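Local coordinates for 70 kDa protein (Xanthomonas sp., PDB 4B2N) that cleaves natural rubber oxidatively and processively, using two covalently attached c-type hemes, one of which probably carries the dioxygen that attacks the polymer, at residues A417-I423 and T499-P505; P45-V49 and R294-T298. All blocks are in the same frame, centred on the assembly; numbering follows the deposited sequence.

Contact 1 (417-423 with 499-505) and contact 2 (45-49 with 294-298) each touch the surroundings of a different heme: the backbone and side chains of contact 1 line heme c of chain D, whereas contact 2 holds a propionate of heme c of chain C. FE of one heme is 21.5 Å from FE of the other. The contacts follow one another along the chain, with centres about 14 Å apart, yet they touch. Ala417 N lies 2.8 Å from Phe296 O, a probable hydrogen bond, Ala418 CB packs 3.3 Å from Thr298 OG1, and Pro505 CG meets Lys297 CG at 3.5 Å. Segment 294-298 therefore packs against the ends of both segments flanking the chain D heme.

Contact 1 (A417-I423 and T499-P505); sequences AAVVTPI and TGYIAPP. With HEC (heme c), chain D.
A buried two-stranded antiparallel sheet, strands 420-422 and 500-502, forms one wall of the pocket of heme c (chain D). The strand axes approach to 4.3 Å at 153°. Thr421 and Tyr501 form the hydrogen-bonded pair (Thr421 N to Tyr501 O 2.8 Å, Tyr501 N to Thr421 O 3.2 Å), flanked by Ala503 N to Val419 O at 3.1 Å and Ile423 N to Thr499 O at 2.8 Å. Non-hydrogen-bonded Val420-Ile502 and Pro422-Gly500 have CA atoms 4.1 and 4.3 Å apart; proline suits a position needing no NH bond, and a CB on Gly500 would clash with Thr421 O. On one face Val420 CG2 meets Ile502 CD1 at 4.2 Å, both chi1 t. As in cytochromes c, a proline carbonyl, that of Pro504, accepts a hydrogen bond from the axial His394 of the heme-binding CXXCH motif. Small Ala503 lets its CB come 3.4 Å from heme CHD, and Thr421 OG1 lies 3.5 Å from heme CMD. Tyr501, chi1 m, stacks on His517, hydrogen-bonds through OH to Asp429 O, and takes Ile423 CD1 at 3.5 Å from its CE2. Water 2 joins Val420 O (3.0 Å) to Thr499 OG1 (2.6 Å).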
# COMPACT_ATOMS: atom_id res chain seq x y z
N ALA A 417 -8.98 -9.57 -9.60
CA ALA A 417 -7.55 -9.80 -9.77
C ALA A 417 -7.15 -10.94 -8.79
O ALA A 417 -7.06 -10.72 -7.56
CB ALA A 417 -6.77 -8.50 -9.49
N ALA A 418 -6.94 -12.16 -9.29
CA ALA A 418 -6.46 -13.24 -8.45
C ALA A 418 -5.36 -14.04 -9.10
O ALA A 418 -5.37 -15.29 -9.03
CB ALA A 418 -7.62 -14.16 -8.05
N VAL A 419 -4.41 -13.37 -9.75
CA VAL A 419 -3.28 -14.05 -10.30
C VAL A 419 -2.02 -13.43 -9.74
O VAL A 419 -1.81 -12.26 -9.95
CB VAL A 419 -3.28 -13.91 -11.85
CG1 VAL A 419 -2.01 -14.48 -12.49
CG2 VAL A 419 -4.53 -14.56 -12.46
N VAL A 420 -1.19 -14.22 -9.05
CA VAL A 420 0.20 -13.85 -8.72
C VAL A 420 1.06 -14.41 -9.87
O VAL A 420 1.10 -15.62 -10.12
CB VAL A 420 0.61 -14.41 -7.33
CG1 VAL A 420 2.09 -14.18 -7.00
CG2 VAL A 420 -0.26 -13.74 -6.27
N THR A 421 1.68 -13.51 -10.64
CA THR A 421 2.44 -13.95 -11.83
C THR A 421 3.83 -14.36 -11.30
O THR A 421 4.50 -13.57 -10.61
CB THR A 421 2.54 -12.80 -12.85
OG1 THR A 421 1.24 -12.38 -13.27
CG2 THR A 421 3.43 -13.17 -14.04
N PRO A 422 4.28 -15.59 -11.61
CA PRO A 422 5.62 -15.93 -11.13
C PRO A 422 6.69 -14.93 -11.57
O PRO A 422 6.62 -14.33 -12.67
CB PRO A 422 5.93 -17.29 -11.81
CG PRO A 422 4.63 -17.76 -12.42
CD PRO A 422 3.72 -16.59 -12.55
N ILE A 423 7.67 -14.75 -10.71
CA ILE A 423 8.73 -13.78 -10.97
C ILE A 423 9.48 -14.07 -12.32
O ILE A 423 9.99 -13.17 -12.94
CB ILE A 423 9.66 -13.65 -9.75
CG1 ILE A 423 10.62 -12.45 -9.87
CG2 ILE A 423 10.49 -14.93 -9.52
CD1 ILE A 423 9.90 -11.09 -9.94
N THR A 499 6.12 -16.18 -4.67
CA THR A 499 6.45 -16.71 -5.99
C THR A 499 6.50 -15.61 -7.06
O THR A 499 7.08 -15.80 -8.14
CB THR A 499 5.38 -17.73 -6.44
OG1 THR A 499 4.12 -17.08 -6.42
CG2 THR A 499 5.30 -18.89 -5.46
N GLY A 500 5.87 -14.48 -6.79
CA GLY A 500 5.86 -13.37 -7.74
C GLY A 500 5.03 -12.21 -7.25
O GLY A 500 4.94 -11.94 -6.03
N TYR A 501 4.44 -11.48 -8.19
CA TYR A 501 3.68 -10.30 -7.85
C TYR A 501 2.24 -10.43 -8.38
O TYR A 501 2.00 -11.04 -9.47
CB TYR A 501 4.37 -9.03 -8.40
CG TYR A 501 5.74 -8.81 -7.85
CD1 TYR A 501 5.94 -8.57 -6.49
CD2 TYR A 501 6.85 -8.76 -8.72
CE1 TYR A 501 7.24 -8.37 -5.99
CE2 TYR A 501 8.13 -8.54 -8.25
CZ TYR A 501 8.32 -8.34 -6.87
OH TYR A 501 9.59 -8.13 -6.41
N ILE A 502 1.28 -9.86 -7.65
CA ILE A 502 -0.11 -9.80 -8.09
C ILE A 502 -0.19 -8.91 -9.38
O ILE A 502 0.54 -7.89 -9.47
CB ILE A 502 -0.98 -9.22 -6.95
CG1 ILE A 502 -2.46 -9.28 -7.28
CG2 ILE A 502 -0.61 -7.77 -6.69
CD1 ILE A 502 -2.95 -10.71 -7.38
N ALA A 503 -0.93 -9.36 -10.41
CA ALA A 503 -1.33 -8.48 -11.53
C ALA A 503 -2.55 -7.64 -11.02
O ALA A 503 -3.68 -8.14 -10.85
CB ALA A 503 -1.63 -9.30 -12.81
N PRO A 504 -2.32 -6.37 -10.66
CA PRO A 504 -3.44 -5.74 -9.93
C PRO A 504 -4.60 -5.31 -10.86
O PRO A 504 -4.41 -5.28 -12.05
CB PRO A 504 -2.82 -4.46 -9.36
CG PRO A 504 -1.62 -4.18 -10.21
CD PRO A 504 -1.12 -5.52 -10.73
N PRO A 505 -5.78 -4.99 -10.29
CA PRO A 505 -6.89 -4.42 -11.09
C PRO A 505 -6.44 -3.17 -11.82
O PRO A 505 -5.66 -2.28 -11.27
CB PRO A 505 -7.98 -4.06 -10.00
CG PRO A 505 -7.66 -4.99 -8.82
CD PRO A 505 -6.13 -5.03 -8.83
FE HEC D . 0.36 -6.19 -16.54
CHA HEC D . 1.53 -4.46 -13.79
CHB HEC D . -1.30 -3.29 -17.77
CHC HEC D . -0.38 -7.73 -19.50
CHD HEC D . 0.95 -9.16 -14.95
NA HEC D . 0.07 -4.32 -15.85
C1A HEC D . 0.76 -3.72 -14.76
C2A HEC D . 0.48 -2.29 -14.67
C3A HEC D . -0.36 -1.95 -15.83
C4A HEC D . -0.53 -3.19 -16.56
CMA HEC D . -0.93 -0.58 -16.14
CAA HEC D . 0.86 -1.33 -13.54
CBA HEC D . -0.29 -1.62 -12.50
CGA HEC D . 0.02 -0.93 -11.16
O1A HEC D . 1.16 -0.40 -11.04
O2A HEC D . -0.81 -0.84 -10.18
NB HEC D . -0.67 -5.56 -18.33
C1B HEC D . -1.27 -4.43 -18.68
C2B HEC D . -1.88 -4.39 -20.01
C3B HEC D . -1.57 -5.74 -20.53
C4B HEC D . -0.84 -6.35 -19.43
CMB HEC D . -2.63 -3.24 -20.63
CAB HEC D . -1.89 -6.32 -21.89
CBB HEC D . -1.20 -5.71 -22.94
NC HEC D . 0.16 -8.05 -17.08
C1C HEC D . 0.01 -8.56 -18.40
C2C HEC D . 0.22 -10.00 -18.53
C3C HEC D . 0.60 -10.41 -17.20
C4C HEC D . 0.64 -9.18 -16.36
CMC HEC D . 0.08 -10.86 -19.78
CAC HEC D . 0.94 -11.82 -16.83
CBC HEC D . 1.85 -12.59 -17.45
ND HEC D . 1.01 -6.70 -14.74
C1D HEC D . 1.27 -7.91 -14.25
C2D HEC D . 1.85 -8.00 -12.91
C3D HEC D . 2.04 -6.61 -12.56
C4D HEC D . 1.53 -5.91 -13.74
CMD HEC D . 2.20 -9.22 -12.11
CAD HEC D . 2.62 -6.06 -11.28
CBD HEC D . 4.09 -5.78 -11.59
CGD HEC D . 4.83 -5.18 -10.42
O1D HEC D . 5.88 -5.68 -9.99
O2D HEC D . 4.31 -4.21 -9.93
O HOH W 1 -4.56 -10.67 -10.98
O HOH W 2 3.29 -17.19 -8.85

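Contact 2 (P45-V49 and R294-T298); sequences PRSLV and RAFKT. With HEC (heme c), chain C.
A 3-10 turn at 45-48 meets the end, 294-296, of a 3-10 segment that begins earlier in the chain, chiefly through one long arginine, beside the propionate site of heme c (chain C). Each turn has its own i+3 bonds: Leu48 N to Pro45 O 2.9 Å, Val49 N to Arg46 O 3.2 Å, Lys297 N to Arg294 O 3.3 Å. The closest CA pair is Arg46-Thr298, 5.0 Å. Arg46 (m, t, m; chi4 159°) points across, its CD 3.2 Å from both Ala295 O and Lys297 O. Its NH1 makes weak hydrogen bonds to Arg294 O (3.0 Å) and Lys297 O (3.4 Å), while NH2 forms a salt bridge with Asp44; an arginine has both the reach and the several NH donors this needs. Thr298, chi1 p, gives its OG1 to Ala65 O and leaves its methyl for packing: CG2 lies 3.7 Å from Val49 CB. Phe296 and Lys297, both chi1 m, start away from segment 45-49. Lys297 continues t, p, t until NZ hydrogen-bonds heme O2A at 2.9 Å. Arg294 folds back instead, with chi1 t, chi2 off-rotamer at 104° and chi3 m; its NH2 binds the same O2A at 3.0 Å and also Arg299 O. The like-charged Arg46 NH1 and Arg294 NH1 stand 3.8 Å apart, and water 3 accepts from both, 3.1 Å from Arg46 NH1 and 2.9 Å from Arg294 NH1.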
# COMPACT_ATOMS: atom_id res chain seq x y z
N PRO A 45 -17.55 -11.16 -4.78
CA PRO A 45 -17.00 -12.10 -5.74
C PRO A 45 -15.60 -12.66 -5.47
O PRO A 45 -15.26 -13.76 -5.98
CB PRO A 45 -17.04 -11.33 -7.06
CG PRO A 45 -18.19 -10.35 -6.85
CD PRO A 45 -17.94 -9.90 -5.42
N ARG A 46 -14.76 -11.89 -4.75
CA ARG A 46 -13.47 -12.38 -4.29
C ARG A 46 -13.63 -13.69 -3.55
O ARG A 46 -12.73 -14.51 -3.60
CB ARG A 46 -12.85 -11.34 -3.33
CG ARG A 46 -12.68 -10.02 -4.06
CD ARG A 46 -12.13 -8.94 -3.15
NE ARG A 46 -12.95 -8.91 -1.92
CZ ARG A 46 -12.55 -8.41 -0.77
NH1 ARG A 46 -11.36 -7.83 -0.70
NH2 ARG A 46 -13.33 -8.59 0.29
N SER A 47 -14.76 -13.92 -2.88
CA SER A 47 -14.89 -15.06 -2.00
C SER A 47 -15.24 -16.28 -2.87
O SER A 47 -15.15 -17.41 -2.40
CB SER A 47 -15.98 -14.84 -0.94
OG SER A 47 -17.24 -14.75 -1.63
N LEU A 48 -15.54 -16.05 -4.15
CA LEU A 48 -15.83 -17.16 -5.06
C LEU A 48 -14.54 -17.80 -5.57
O LEU A 48 -14.57 -18.87 -6.23
CB LEU A 48 -16.70 -16.70 -6.24
CG LEU A 48 -18.07 -16.14 -5.80
CD1 LEU A 48 -18.70 -15.54 -7.03
CD2 LEU A 48 -19.05 -17.14 -5.19
N VAL A 49 -13.41 -17.14 -5.35
CA VAL A 49 -12.14 -17.60 -5.97
C VAL A 49 -11.45 -18.61 -5.06
O VAL A 49 -10.56 -18.29 -4.29
CB VAL A 49 -11.24 -16.42 -6.37
CG1 VAL A 49 -9.99 -16.90 -7.07
CG2 VAL A 49 -12.04 -15.41 -7.23
N ARG A 294 -9.75 -2.54 -3.78
CA ARG A 294 -9.70 -3.58 -2.81
C ARG A 294 -10.77 -4.64 -3.06
O ARG A 294 -10.56 -5.78 -2.73
CB ARG A 294 -9.91 -2.96 -1.41
CG ARG A 294 -9.80 -3.98 -0.26
CD ARG A 294 -8.46 -3.84 0.46
NE ARG A 294 -7.40 -4.34 -0.44
CZ ARG A 294 -7.15 -5.64 -0.62
NH1 ARG A 294 -7.87 -6.52 0.08
NH2 ARG A 294 -6.17 -6.07 -1.44
N ALA A 295 -11.90 -4.22 -3.62
CA ALA A 295 -13.12 -5.03 -3.72
C ALA A 295 -12.91 -6.11 -4.78
O ALA A 295 -13.79 -6.97 -4.98
CB ALA A 295 -14.31 -4.14 -4.16
N PHE A 296 -11.81 -6.02 -5.52
CA PHE A 296 -11.52 -6.97 -6.61
C PHE A 296 -10.33 -7.88 -6.36
O PHE A 296 -9.99 -8.79 -7.15
CB PHE A 296 -11.41 -6.22 -7.96
CG PHE A 296 -12.69 -5.60 -8.37
CD1 PHE A 296 -13.63 -6.36 -9.06
CD2 PHE A 296 -13.00 -4.30 -8.03
CE1 PHE A 296 -14.87 -5.80 -9.43
CE2 PHE A 296 -14.20 -3.73 -8.39
CZ PHE A 296 -15.13 -4.48 -9.10
N LYS A 297 -9.71 -7.68 -5.23
CA LYS A 297 -8.46 -8.38 -4.96
C LYS A 297 -8.66 -9.45 -3.92
O LYS A 297 -8.97 -9.15 -2.76
CB LYS A 297 -7.38 -7.35 -4.55
CG LYS A 297 -7.10 -6.43 -5.72
CD LYS A 297 -6.23 -5.21 -5.36
CE LYS A 297 -4.74 -5.62 -5.43
NZ LYS A 297 -3.88 -4.39 -5.12
N THR A 298 -8.51 -10.70 -4.33
CA THR A 298 -8.56 -11.84 -3.39
C THR A 298 -7.47 -11.85 -2.36
O THR A 298 -7.69 -12.41 -1.25
CB THR A 298 -8.54 -13.19 -4.18
OG1 THR A 298 -7.29 -13.23 -4.91
CG2 THR A 298 -9.75 -13.29 -5.16
FE HEC C . -0.84 0.38 3.85
CHA HEC C . -0.58 -2.36 1.70
CHB HEC C . -4.09 -0.62 4.75
CHC HEC C . -0.93 2.66 6.53
CHD HEC C . 1.99 1.72 2.61
NA HEC C . -2.02 -1.10 3.41
C1A HEC C . -1.84 -2.06 2.37
C2A HEC C . -3.04 -2.83 2.07
C3A HEC C . -4.07 -2.36 2.93
C4A HEC C . -3.43 -1.30 3.71
CMA HEC C . -5.52 -2.81 2.96
CAA HEC C . -3.24 -3.95 1.02
CBA HEC C . -3.43 -3.25 -0.32
CGA HEC C . -3.46 -4.22 -1.49
O1A HEC C . -2.61 -5.17 -1.60
O2A HEC C . -4.31 -3.95 -2.33
NB HEC C . -2.16 0.81 5.35
C1B HEC C . -3.43 0.41 5.51
C2B HEC C . -4.13 0.97 6.65
C3B HEC C . -3.22 1.90 7.18
C4B HEC C . -2.07 1.79 6.29
CMB HEC C . -5.50 0.55 7.03
CAB HEC C . -3.32 2.77 8.41
CBB HEC C . -3.42 2.06 9.63
NC HEC C . 0.23 1.92 4.51
C1C HEC C . 0.16 2.77 5.60
C2C HEC C . 1.22 3.81 5.60
C3C HEC C . 2.08 3.47 4.44
C4C HEC C . 1.45 2.32 3.82
CMC HEC C . 1.36 4.88 6.68
CAC HEC C . 3.34 4.14 3.98
CBC HEC C . 4.26 4.55 4.95
ND HEC C . 0.47 -0.24 2.42
C1D HEC C . 1.56 0.43 2.06
C2D HEC C . 2.31 -0.19 1.02
C3D HEC C . 1.56 -1.38 0.77
C4D HEC C . 0.45 -1.33 1.71
CMD HEC C . 3.55 0.23 0.31
CAD HEC C . 2.00 -2.46 -0.16
CBD HEC C . 3.06 -3.18 0.76
CGD HEC C . 3.75 -4.27 -0.02
O1D HEC C . 4.91 -4.10 -0.46
O2D HEC C . 3.04 -5.30 -0.28
O HOH W 3 -10.11 -6.83 1.95